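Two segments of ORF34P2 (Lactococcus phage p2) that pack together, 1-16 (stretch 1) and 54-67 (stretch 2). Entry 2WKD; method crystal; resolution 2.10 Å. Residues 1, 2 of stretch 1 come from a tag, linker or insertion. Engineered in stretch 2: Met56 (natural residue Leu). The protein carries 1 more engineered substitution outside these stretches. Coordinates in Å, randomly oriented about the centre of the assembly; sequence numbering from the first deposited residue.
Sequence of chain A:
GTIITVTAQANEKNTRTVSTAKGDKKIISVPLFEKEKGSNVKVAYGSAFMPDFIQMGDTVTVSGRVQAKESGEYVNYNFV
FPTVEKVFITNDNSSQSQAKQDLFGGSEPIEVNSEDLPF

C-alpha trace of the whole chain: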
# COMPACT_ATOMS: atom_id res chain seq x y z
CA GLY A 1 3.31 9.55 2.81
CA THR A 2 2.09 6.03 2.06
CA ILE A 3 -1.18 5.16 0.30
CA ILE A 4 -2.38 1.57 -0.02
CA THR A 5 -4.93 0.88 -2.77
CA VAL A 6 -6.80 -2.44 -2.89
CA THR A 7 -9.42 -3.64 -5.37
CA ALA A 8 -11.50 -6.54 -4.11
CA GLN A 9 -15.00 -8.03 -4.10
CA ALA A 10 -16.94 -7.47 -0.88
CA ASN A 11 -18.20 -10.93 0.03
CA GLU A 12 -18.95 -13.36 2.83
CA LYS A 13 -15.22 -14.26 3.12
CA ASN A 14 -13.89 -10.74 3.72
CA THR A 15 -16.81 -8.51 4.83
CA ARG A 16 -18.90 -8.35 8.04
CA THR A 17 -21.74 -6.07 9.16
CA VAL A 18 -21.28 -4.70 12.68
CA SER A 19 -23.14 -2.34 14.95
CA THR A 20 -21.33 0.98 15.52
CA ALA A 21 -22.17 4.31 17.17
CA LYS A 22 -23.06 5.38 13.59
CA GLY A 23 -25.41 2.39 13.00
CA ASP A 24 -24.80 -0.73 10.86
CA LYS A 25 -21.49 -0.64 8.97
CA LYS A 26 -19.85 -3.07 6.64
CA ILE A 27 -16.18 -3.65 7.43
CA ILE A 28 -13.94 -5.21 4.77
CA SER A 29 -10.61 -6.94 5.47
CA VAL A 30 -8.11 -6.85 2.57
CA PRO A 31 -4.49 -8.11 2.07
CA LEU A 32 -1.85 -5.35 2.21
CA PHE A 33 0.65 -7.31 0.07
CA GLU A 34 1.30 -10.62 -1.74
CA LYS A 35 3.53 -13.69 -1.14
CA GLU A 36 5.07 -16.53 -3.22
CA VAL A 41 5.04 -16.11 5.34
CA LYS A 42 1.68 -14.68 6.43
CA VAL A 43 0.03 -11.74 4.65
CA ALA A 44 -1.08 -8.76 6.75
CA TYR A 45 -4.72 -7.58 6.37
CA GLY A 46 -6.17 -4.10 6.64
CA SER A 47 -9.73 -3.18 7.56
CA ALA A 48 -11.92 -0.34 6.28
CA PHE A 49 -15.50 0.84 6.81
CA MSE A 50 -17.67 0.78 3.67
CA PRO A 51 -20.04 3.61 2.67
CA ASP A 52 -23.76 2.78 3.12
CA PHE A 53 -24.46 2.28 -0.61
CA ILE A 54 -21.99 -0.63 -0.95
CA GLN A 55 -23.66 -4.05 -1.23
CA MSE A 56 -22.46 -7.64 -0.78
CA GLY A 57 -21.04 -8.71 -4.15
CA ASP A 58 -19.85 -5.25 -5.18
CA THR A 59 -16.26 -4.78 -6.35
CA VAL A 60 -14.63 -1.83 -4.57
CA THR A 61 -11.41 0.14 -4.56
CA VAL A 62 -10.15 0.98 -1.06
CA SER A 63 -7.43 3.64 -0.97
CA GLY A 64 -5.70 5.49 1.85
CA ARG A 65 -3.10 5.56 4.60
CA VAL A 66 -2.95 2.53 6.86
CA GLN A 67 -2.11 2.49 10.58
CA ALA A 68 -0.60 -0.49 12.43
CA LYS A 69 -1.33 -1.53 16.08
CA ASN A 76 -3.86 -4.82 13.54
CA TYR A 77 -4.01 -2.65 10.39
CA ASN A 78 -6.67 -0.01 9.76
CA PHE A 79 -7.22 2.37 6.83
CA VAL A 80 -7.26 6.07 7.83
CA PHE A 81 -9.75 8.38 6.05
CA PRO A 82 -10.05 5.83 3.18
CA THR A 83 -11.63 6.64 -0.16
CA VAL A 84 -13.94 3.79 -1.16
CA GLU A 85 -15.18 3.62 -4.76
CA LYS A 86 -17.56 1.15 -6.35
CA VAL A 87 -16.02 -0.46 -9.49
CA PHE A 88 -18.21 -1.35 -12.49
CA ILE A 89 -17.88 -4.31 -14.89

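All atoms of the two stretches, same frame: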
# COMPACT_ATOMS: atom_id res chain seq x y z
N GLY A 1 4.29 10.44 2.14
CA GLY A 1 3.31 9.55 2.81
C GLY A 1 3.14 8.25 2.06
O GLY A 1 3.70 8.07 0.97
N THR A 2 2.38 7.33 2.66
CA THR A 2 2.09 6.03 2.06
C THR A 2 0.58 5.83 1.89
O THR A 2 -0.21 6.07 2.82
CB THR A 2 2.72 4.86 2.85
OG1 THR A 2 4.14 5.02 2.87
CG2 THR A 2 2.39 3.51 2.20
N ILE A 3 0.21 5.41 0.67
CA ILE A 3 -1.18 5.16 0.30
C ILE A 3 -1.24 3.71 -0.16
O ILE A 3 -0.44 3.28 -0.99
CB ILE A 3 -1.67 6.09 -0.85
CG1 ILE A 3 -1.52 7.57 -0.47
CG2 ILE A 3 -3.12 5.78 -1.28
CD1 ILE A 3 -2.40 8.03 0.69
N ILE A 4 -2.16 2.94 0.42
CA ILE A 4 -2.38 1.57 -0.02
C ILE A 4 -3.73 1.55 -0.73
O ILE A 4 -4.73 2.11 -0.20
CB ILE A 4 -2.33 0.54 1.15
CG1 ILE A 4 -0.97 0.64 1.87
CG2 ILE A 4 -2.57 -0.87 0.64
CD1 ILE A 4 -0.69 -0.49 2.88
N THR A 5 -3.74 0.96 -1.92
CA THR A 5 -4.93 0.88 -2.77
C THR A 5 -5.26 -0.57 -3.10
O THR A 5 -4.49 -1.22 -3.79
CB THR A 5 -4.75 1.66 -4.11
OG1 THR A 5 -4.33 3.01 -3.84
CG2 THR A 5 -6.08 1.71 -4.89
N VAL A 6 -6.40 -1.06 -2.62
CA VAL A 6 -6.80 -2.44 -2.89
C VAL A 6 -8.13 -2.50 -3.64
O VAL A 6 -9.06 -1.77 -3.32
CB VAL A 6 -6.88 -3.31 -1.59
CG1 VAL A 6 -6.95 -4.82 -1.95
CG2 VAL A 6 -5.68 -3.07 -0.70
N THR A 7 -8.19 -3.36 -4.65
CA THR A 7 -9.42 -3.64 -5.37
C THR A 7 -9.81 -5.07 -5.04
O THR A 7 -9.01 -5.99 -5.16
CB THR A 7 -9.23 -3.44 -6.90
OG1 THR A 7 -8.76 -2.11 -7.13
CG2 THR A 7 -10.54 -3.65 -7.67
N ALA A 8 -11.05 -5.24 -4.58
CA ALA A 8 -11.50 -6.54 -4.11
C ALA A 8 -13.03 -6.62 -4.15
O ALA A 8 -13.70 -5.58 -4.14
CB ALA A 8 -11.00 -6.77 -2.68
N GLN A 9 -13.56 -7.84 -4.20
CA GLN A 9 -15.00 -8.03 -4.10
C GLN A 9 -15.39 -8.13 -2.63
O GLN A 9 -14.76 -8.85 -1.86
CB GLN A 9 -15.45 -9.29 -4.85
CG GLN A 9 -16.99 -9.44 -4.86
CD GLN A 9 -17.48 -10.63 -5.67
OE1 GLN A 9 -16.78 -11.62 -5.83
NE2 GLN A 9 -18.69 -10.52 -6.19
N ALA A 10 -16.41 -7.38 -2.24
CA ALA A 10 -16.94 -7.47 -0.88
C ALA A 10 -17.86 -8.68 -0.78
O ALA A 10 -18.93 -8.72 -1.38
CB ALA A 10 -17.68 -6.19 -0.51
N ASN A 11 -17.42 -9.70 -0.05
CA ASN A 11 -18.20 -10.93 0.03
C ASN A 11 -18.16 -11.54 1.42
O ASN A 11 -17.61 -10.97 2.36
CB ASN A 11 -17.79 -11.93 -1.07
CG ASN A 11 -16.33 -12.35 -0.98
OD1 ASN A 11 -15.81 -12.66 0.09
ND2 ASN A 11 -15.67 -12.38 -2.13
N GLU A 12 -18.77 -12.71 1.54
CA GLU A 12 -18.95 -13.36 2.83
C GLU A 12 -17.60 -13.72 3.47
O GLU A 12 -17.49 -13.79 4.69
CB GLU A 12 -19.87 -14.59 2.66
CG GLU A 12 -21.40 -14.25 2.49
CD GLU A 12 -21.84 -13.68 1.10
OE1 GLU A 12 -20.98 -13.36 0.22
OE2 GLU A 12 -23.07 -13.55 0.89
N LYS A 13 -16.57 -13.92 2.65
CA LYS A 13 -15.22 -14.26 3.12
C LYS A 13 -14.43 -13.10 3.70
O LYS A 13 -13.54 -13.31 4.52
CB LYS A 13 -14.40 -14.90 1.99
CG LYS A 13 -14.96 -16.24 1.51
CD LYS A 13 -14.34 -16.67 0.18
CE LYS A 13 -14.99 -17.95 -0.32
NZ LYS A 13 -14.30 -18.46 -1.53
N ASN A 14 -14.72 -11.87 3.30
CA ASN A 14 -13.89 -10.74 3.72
C ASN A 14 -14.64 -9.54 4.32
O ASN A 14 -14.01 -8.55 4.70
CB ASN A 14 -12.98 -10.31 2.55
CG ASN A 14 -13.77 -9.74 1.38
OD1 ASN A 14 -15.00 -9.61 1.44
ND2 ASN A 14 -13.07 -9.38 0.31
N THR A 15 -15.97 -9.63 4.38
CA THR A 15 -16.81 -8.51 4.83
C THR A 15 -17.79 -8.94 5.92
O THR A 15 -18.42 -10.00 5.81
CB THR A 15 -17.58 -7.89 3.64
OG1 THR A 15 -16.65 -7.53 2.61
CG2 THR A 15 -18.35 -6.63 4.07
N ARG A 16 -17.91 -8.12 6.97
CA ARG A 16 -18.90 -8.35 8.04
C ARG A 16 -19.70 -7.07 8.28
O ARG A 16 -19.19 -5.97 8.07
CB ARG A 16 -18.21 -8.76 9.35
CG ARG A 16 -17.90 -10.25 9.46
CD ARG A 16 -17.60 -10.68 10.91
NE ARG A 16 -16.66 -9.79 11.58
CZ ARG A 16 -16.90 -9.15 12.73
NH1 ARG A 16 -18.06 -9.30 13.36
NH2 ARG A 16 -15.97 -8.35 13.24
N ILE A 54 -22.66 0.61 -0.59
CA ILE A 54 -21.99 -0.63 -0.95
C ILE A 54 -22.82 -1.83 -0.55
O ILE A 54 -23.36 -1.86 0.54
CB ILE A 54 -20.55 -0.69 -0.35
CG1 ILE A 54 -19.64 0.36 -1.01
CG2 ILE A 54 -19.94 -2.08 -0.50
CD1 ILE A 54 -19.48 0.18 -2.52
N GLN A 55 -22.91 -2.81 -1.45
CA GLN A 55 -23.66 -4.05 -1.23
C GLN A 55 -22.78 -5.29 -1.34
O GLN A 55 -21.77 -5.28 -2.04
CB GLN A 55 -24.82 -4.13 -2.22
CG GLN A 55 -25.95 -3.16 -1.88
CD GLN A 55 -27.27 -3.57 -2.47
OE1 GLN A 55 -27.53 -3.35 -3.66
NE2 GLN A 55 -28.13 -4.18 -1.64
N MSE A 56 -23.15 -6.36 -0.65
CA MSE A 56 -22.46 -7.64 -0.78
C MSE A 56 -22.42 -8.03 -2.26
O MSE A 56 -23.44 -8.00 -2.95
CB MSE A 56 -23.14 -8.73 0.05
CG MSE A 56 -23.21 -8.44 1.55
SE MSE A 56 -21.42 -8.34 2.35
CE MSE A 56 -21.10 -10.24 2.57
N GLY A 57 -21.22 -8.37 -2.74
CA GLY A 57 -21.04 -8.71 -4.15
C GLY A 57 -20.47 -7.59 -4.99
O GLY A 57 -20.00 -7.83 -6.11
N ASP A 58 -20.49 -6.36 -4.47
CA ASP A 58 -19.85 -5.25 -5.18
C ASP A 58 -18.34 -5.42 -5.22
O ASP A 58 -17.75 -5.99 -4.30
CB ASP A 58 -20.17 -3.91 -4.49
CG ASP A 58 -21.60 -3.44 -4.72
OD1 ASP A 58 -22.36 -4.09 -5.48
OD2 ASP A 58 -21.95 -2.39 -4.13
N THR A 59 -17.72 -4.93 -6.29
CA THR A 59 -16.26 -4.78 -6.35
C THR A 59 -15.98 -3.33 -5.96
O THR A 59 -16.68 -2.41 -6.42
CB THR A 59 -15.70 -5.08 -7.76
OG1 THR A 59 -16.13 -6.38 -8.19
CG2 THR A 59 -14.16 -5.01 -7.80
N VAL A 60 -14.99 -3.15 -5.07
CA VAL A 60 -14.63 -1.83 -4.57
C VAL A 60 -13.13 -1.57 -4.64
O VAL A 60 -12.32 -2.51 -4.62
CB VAL A 60 -15.07 -1.62 -3.09
CG1 VAL A 60 -16.60 -1.61 -2.98
CG2 VAL A 60 -14.44 -2.69 -2.18
N THR A 61 -12.78 -0.29 -4.72
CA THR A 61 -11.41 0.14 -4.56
C THR A 61 -11.28 0.87 -3.22
O THR A 61 -11.92 1.89 -3.00
CB THR A 61 -10.96 1.01 -5.75
OG1 THR A 61 -10.92 0.19 -6.92
CG2 THR A 61 -9.58 1.57 -5.54
N VAL A 62 -10.46 0.32 -2.33
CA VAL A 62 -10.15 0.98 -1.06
C VAL A 62 -8.75 1.58 -1.08
O VAL A 62 -7.75 0.87 -1.28
CB VAL A 62 -10.30 0.02 0.12
CG1 VAL A 62 -10.04 0.77 1.43
CG2 VAL A 62 -11.71 -0.60 0.11
N SER A 63 -8.68 2.90 -0.88
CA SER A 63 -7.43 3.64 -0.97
C SER A 63 -7.23 4.61 0.19
O SER A 63 -8.07 5.46 0.45
CB SER A 63 -7.36 4.40 -2.30
OG SER A 63 -6.07 4.95 -2.53
N GLY A 64 -6.09 4.50 0.86
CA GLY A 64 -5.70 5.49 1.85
C GLY A 64 -4.53 5.04 2.69
O GLY A 64 -3.99 3.95 2.50
N ARG A 65 -4.13 5.90 3.63
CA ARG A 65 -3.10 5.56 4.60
C ARG A 65 -3.57 4.36 5.40
O ARG A 65 -4.78 4.12 5.52
CB ARG A 65 -2.83 6.76 5.51
CG ARG A 65 -2.47 8.04 4.72
CD ARG A 65 -2.82 9.32 5.46
NE ARG A 65 -2.17 9.39 6.76
CZ ARG A 65 -2.44 10.29 7.70
NH1 ARG A 65 -3.37 11.22 7.49
NH2 ARG A 65 -1.79 10.26 8.85
N VAL A 66 -2.63 3.54 5.86
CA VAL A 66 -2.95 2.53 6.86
C VAL A 66 -2.07 2.63 8.10
O VAL A 66 -0.87 2.95 8.01
CB VAL A 66 -3.16 1.06 6.30
CG1 VAL A 66 -3.16 1.01 4.77
CG2 VAL A 66 -2.26 0.02 6.93
N GLN A 67 -2.71 2.41 9.24
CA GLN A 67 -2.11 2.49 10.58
C GLN A 67 -1.99 1.11 11.23
O GLN A 67 -2.96 0.35 11.23
CB GLN A 67 -3.00 3.35 11.47
CG GLN A 67 -2.42 4.68 11.84
CD GLN A 67 -2.73 5.04 13.28
OE1 GLN A 67 -3.12 6.17 13.57
NE2 GLN A 67 -2.56 4.08 14.18

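The most unusual feature of this contact is the pair of hydroxyl-to-hydroxyl meetings across one face of a two-stranded antiparallel ladder. Thr5 faces Ser63 and Thr7 faces Thr61, each at a non-hydrogen-bonded position, where the backbones draw close: CA of Thr5 lies 4.1 Å from CA of Ser63. At such sites short polar side chains can meet directly. Thr5 OG1 and Ser63 OG are hydrogen-bonded at 2.9 Å, and Thr7 OG1 and Thr61 OG1 at 3.2 Å. Gln9 faces Thr59 as the last non-hydrogen-bonded pair on the same face, its long chain leaving for the turn. Threonine suits this partly exposed face doubly, since its branched CB favours the extended backbone while its methyl and hydroxyl serve different neighbours. The methyls step diagonally between the pairs: Thr5 CG2 touches Thr61 CG2 at 3.6 Å, and Thr7 CG2 approaches Thr59 CG2 at 3.9 Å.

The backbone framework is regular. Strand 2-9 runs at 168° to strand 59-63, nearly ideal antiparallel, and alternate residues form reciprocal pairs of hydrogen bonds. Ile4 N donates to Gly64 O and Gly64 N to Ile4 O, both at 2.9 Å; Val6 N to Val62 O and Val62 N to Val6 O are both 2.7 Å; Ala8 N to Val60 O is 3.0 Å and Val60 N to Ala8 O 2.9 Å. Between these rungs, CA-H...O contacts fill the gaps, as where Thr5 CA lies 3.2 Å from Val62 O.

Apart from Gly64, which has no side chain, the residues of the hydrogen-bonded pairs send their side chains to the other face. Val6, Val60 and Val62 are buried there, and beta-branched valine combines a preference for strands with a compact apolar surface. Ala8 adds only a methyl opposite Val60. At Gly64 the chain turns a corner, so the following strand, 65-67, lies at 99° to strand 2-9. This brings Val66 within reach of Ile4: Ile4 CD1 meets Val66 CG1 at 3.5 Å, the longer isoleucine chain spanning to the second strand. Nearby, Ile3 CD1 packs 4.0 Å from the aliphatic CG of Arg65.

Beyond the ladder's other end, the pairing continues into a type II turn from Gln55 to Asp58. Ala10 N donates to Asp58 O at 2.8 Å and Gly57 N to Ala10 O at 2.7 Å, while the extended Gln9 side chain reaches onward past the strand end, where its NE2 donates to Gly57 O at 3.0 Å. Gly57 has a positive phi of 100°, where a CB would be jammed against the preceding carbonyl oxygen; glycine relieves this. Asp58 steadies the turn, its OD2 accepting from Gln55 N at 2.9 Å.

Met56, an engineered residue present as selenomethionine, has the largest area covered by the other stretch. Its flexible side chain places CE 3.4 Å from Asn11 C and SE 3.9 Å from Thr15 CG2. The loop it touches is held by Asn14, whose amide ND2 donates to Gln9 O at 2.8 Å while its OD1 accepts from Asn11 N at 2.8 Å.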